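Local coordinates for outer membrane protein Omp121 (Bacteroides thetaiotaomicron, PDB 5FQ8) that probably imports nutrients across the bacterial outer membrane as a calcium-binding, TonB-dependent beta-barrel receptor, at residues I844-N849 with K885-G890. Numbering follows the deposited sequence.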
loop_
_atom_site.group_PDB
_atom_site.type_symbol
_atom_site.label_atom_id
_atom_site.label_comp_id
_atom_site.label_asym_id
_atom_site.label_seq_id
_atom_site.Cartn_x
_atom_site.Cartn_y
_atom_site.Cartn_z
ATOM N N ILE B 844 5.084 42.704 12.067
ATOM C CA ILE B 844 5.320 44.125 12.274
ATOM C C ILE B 844 6.643 44.340 12.989
ATOM O O ILE B 844 7.344 45.325 12.746
ATOM C CB ILE B 844 4.131 44.746 13.042
ATOM C CG1 ILE B 844 4.291 46.251 13.154
ATOM C CG2 ILE B 844 3.957 44.119 14.401
ATOM C CD1 ILE B 844 4.241 46.951 11.838
ATOM N N GLN B 845 7.023 43.405 13.854
ATOM C CA GLN B 845 8.320 43.491 14.501
ATOM C C GLN B 845 9.459 43.646 13.507
ATOM O O GLN B 845 10.431 44.347 13.798
ATOM C CB GLN B 845 8.564 42.260 15.363
ATOM C CG GLN B 845 7.835 42.264 16.670
ATOM C CD GLN B 845 6.438 41.778 16.538
ATOM O OE1 GLN B 845 5.903 41.727 15.452
ATOM N NE2 GLN B 845 5.831 41.413 17.646
ATOM N N THR B 846 9.374 43.016 12.337
ATOM C CA THR B 846 10.520 43.068 11.443
ATOM C C THR B 846 10.690 44.432 10.801
ATOM O O THR B 846 11.695 44.653 10.118
ATOM C CB THR B 846 10.422 41.995 10.355
ATOM O OG1 THR B 846 9.412 42.343 9.409
ATOM C CG2 THR B 846 10.115 40.643 10.955
ATOM N N ALA B 847 9.753 45.343 11.005
ATOM C CA ALA B 847 9.916 46.701 10.519
ATOM C C ALA B 847 10.720 47.565 11.483
ATOM O O ALA B 847 10.663 48.781 11.392
ATOM C CB ALA B 847 8.545 47.315 10.254
ATOM N N TYR B 848 11.540 46.935 12.323
ATOM C CA TYR B 848 12.026 47.531 13.565
ATOM C C TYR B 848 12.751 48.858 13.366
ATOM O O TYR B 848 12.421 49.854 14.010
ATOM C CB TYR B 848 12.930 46.536 14.271
ATOM C CG TYR B 848 13.899 47.124 15.258
ATOM C CD1 TYR B 848 13.479 47.516 16.507
ATOM C CD2 TYR B 848 15.245 47.232 14.953
ATOM C CE1 TYR B 848 14.350 48.024 17.407
ATOM C CE2 TYR B 848 16.119 47.737 15.853
ATOM C CZ TYR B 848 15.666 48.135 17.081
ATOM O OH TYR B 848 16.541 48.656 17.998
ATOM N N ASN B 849 13.782 48.895 12.547
ATOM C CA ASN B 849 14.574 50.109 12.483
ATOM C C ASN B 849 14.291 50.882 11.218
ATOM O O ASN B 849 15.179 51.534 10.676
ATOM C CB ASN B 849 16.054 49.766 12.602
ATOM C CG ASN B 849 16.903 50.953 12.962
ATOM O OD1 ASN B 849 16.899 51.397 14.094
ATOM N ND2 ASN B 849 17.651 51.465 12.002
ATOM N N LYS B 885 17.963 38.455 7.356
ATOM C CA LYS B 885 18.469 37.293 8.070
ATOM C C LYS B 885 18.532 37.541 9.570
ATOM O O LYS B 885 18.396 36.598 10.354
ATOM C CB LYS B 885 19.831 36.901 7.509
ATOM C CG LYS B 885 20.493 35.749 8.208
ATOM C CD LYS B 885 21.857 35.466 7.639
ATOM C CE LYS B 885 22.454 34.217 8.264
ATOM N NZ LYS B 885 23.428 33.564 7.353
ATOM N N TYR B 886 18.705 38.797 9.983
ATOM C CA TYR B 886 18.643 39.123 11.400
ATOM C C TYR B 886 17.322 38.680 11.999
ATOM O O TYR B 886 17.279 38.069 13.073
ATOM C CB TYR B 886 18.832 40.625 11.599
ATOM C CG TYR B 886 18.756 41.060 13.034
ATOM C CD1 TYR B 886 19.559 40.478 13.994
ATOM C CD2 TYR B 886 17.888 42.058 13.431
ATOM C CE1 TYR B 886 19.498 40.868 15.300
ATOM C CE2 TYR B 886 17.825 42.457 14.743
ATOM C CZ TYR B 886 18.631 41.856 15.673
ATOM O OH TYR B 886 18.596 42.238 16.987
ATOM N N TRP B 887 16.234 38.954 11.298
ATOM C CA TRP B 887 14.923 38.626 11.817
ATOM C C TRP B 887 14.570 37.169 11.608
ATOM O O TRP B 887 13.915 36.570 12.460
ATOM C CB TRP B 887 13.886 39.542 11.179
ATOM C CG TRP B 887 14.049 40.931 11.659
ATOM C CD1 TRP B 887 14.483 42.003 10.953
ATOM C CD2 TRP B 887 13.836 41.381 12.985
ATOM N NE1 TRP B 887 14.533 43.104 11.759
ATOM C CE2 TRP B 887 14.140 42.740 13.015
ATOM C CE3 TRP B 887 13.406 40.761 14.155
ATOM C CZ2 TRP B 887 14.029 43.488 14.158
ATOM C CZ3 TRP B 887 13.294 41.513 15.297
ATOM C CH2 TRP B 887 13.601 42.859 15.289
ATOM N N GLY B 888 15.006 36.574 10.503
ATOM C CA GLY B 888 14.732 35.168 10.299
ATOM C C GLY B 888 15.307 34.321 11.411
ATOM O O GLY B 888 14.678 33.367 11.865
ATOM N N ASP B 889 16.510 34.665 11.871
ATOM C CA ASP B 889 17.144 33.877 12.914
ATOM C C ASP B 889 16.554 34.183 14.271
ATOM O O ASP B 889 16.752 33.408 15.211
ATOM C CB ASP B 889 18.655 34.113 12.949
ATOM C CG ASP B 889 19.333 33.796 11.644
ATOM O OD1 ASP B 889 18.799 33.013 10.849
ATOM O OD2 ASP B 889 20.427 34.331 11.423
ATOM N N GLY B 890 15.838 35.294 14.391
ATOM C CA GLY B 890 15.133 35.623 15.608
ATOM C C GLY B 890 15.763 36.776 16.347
ATOM O O GLY B 890 15.708 36.827 17.579
#
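Trp887, near the C-terminal end of helix 880-889, lays its indole against the short 3-10 turn of Gln845 and Thr846, in a CH-pi and apolar contact with an oblique ring pair, between two parts of one long excursion from the TonB-dependent receptor barrel. Both segments belong to the chain linking barrel strands 815-825 and 899-915. Thr846 CA sits almost squarely over the five-membered ring of Trp887, 3.9 Å from its centroid and 5° off the normal. Farther along the same face, Gln845 O approaches Trp887 CZ2 at 3.7 Å, so backbone atoms supply much of this cover. Tyr886 CD2 touches the rim of the opposite face.

Trp887 CG stands anti to its own carbonyl carbon (chi1 -69°), which points the ring at the turn; the rotation about CB-CG then sets the order of its halves, the pyrrole side at Thr846 and the benzene side running on to Tyr848. Thr846 offers its methyl, CG2, which meets Trp887 CB at 3.9 Å, while its hydroxyl is occupied with Arg851 and the carbonyl of Ala843. Were Trp887 an alanine, the space beside Thr846 CA and Tyr848 CB would probably be left without its aromatic filling.

The loop side is also a meeting place: another protein chain packs on Tyr848, and the side chain of Tyr848 is about 8 Å from a bound calcium ion. After Trp887 the helix closes in a Schellman motif, Gly890 taking positive phi. At the far end of the indole the Tyr848 ring lies oblique to the six-membered ring of Trp887, planes at 64° and centroids 6.0 Å apart; the meeting is made by Tyr848 CB and by CG, which is in the indole plane at its edge, 3.8 Å from Trp887 CZ2.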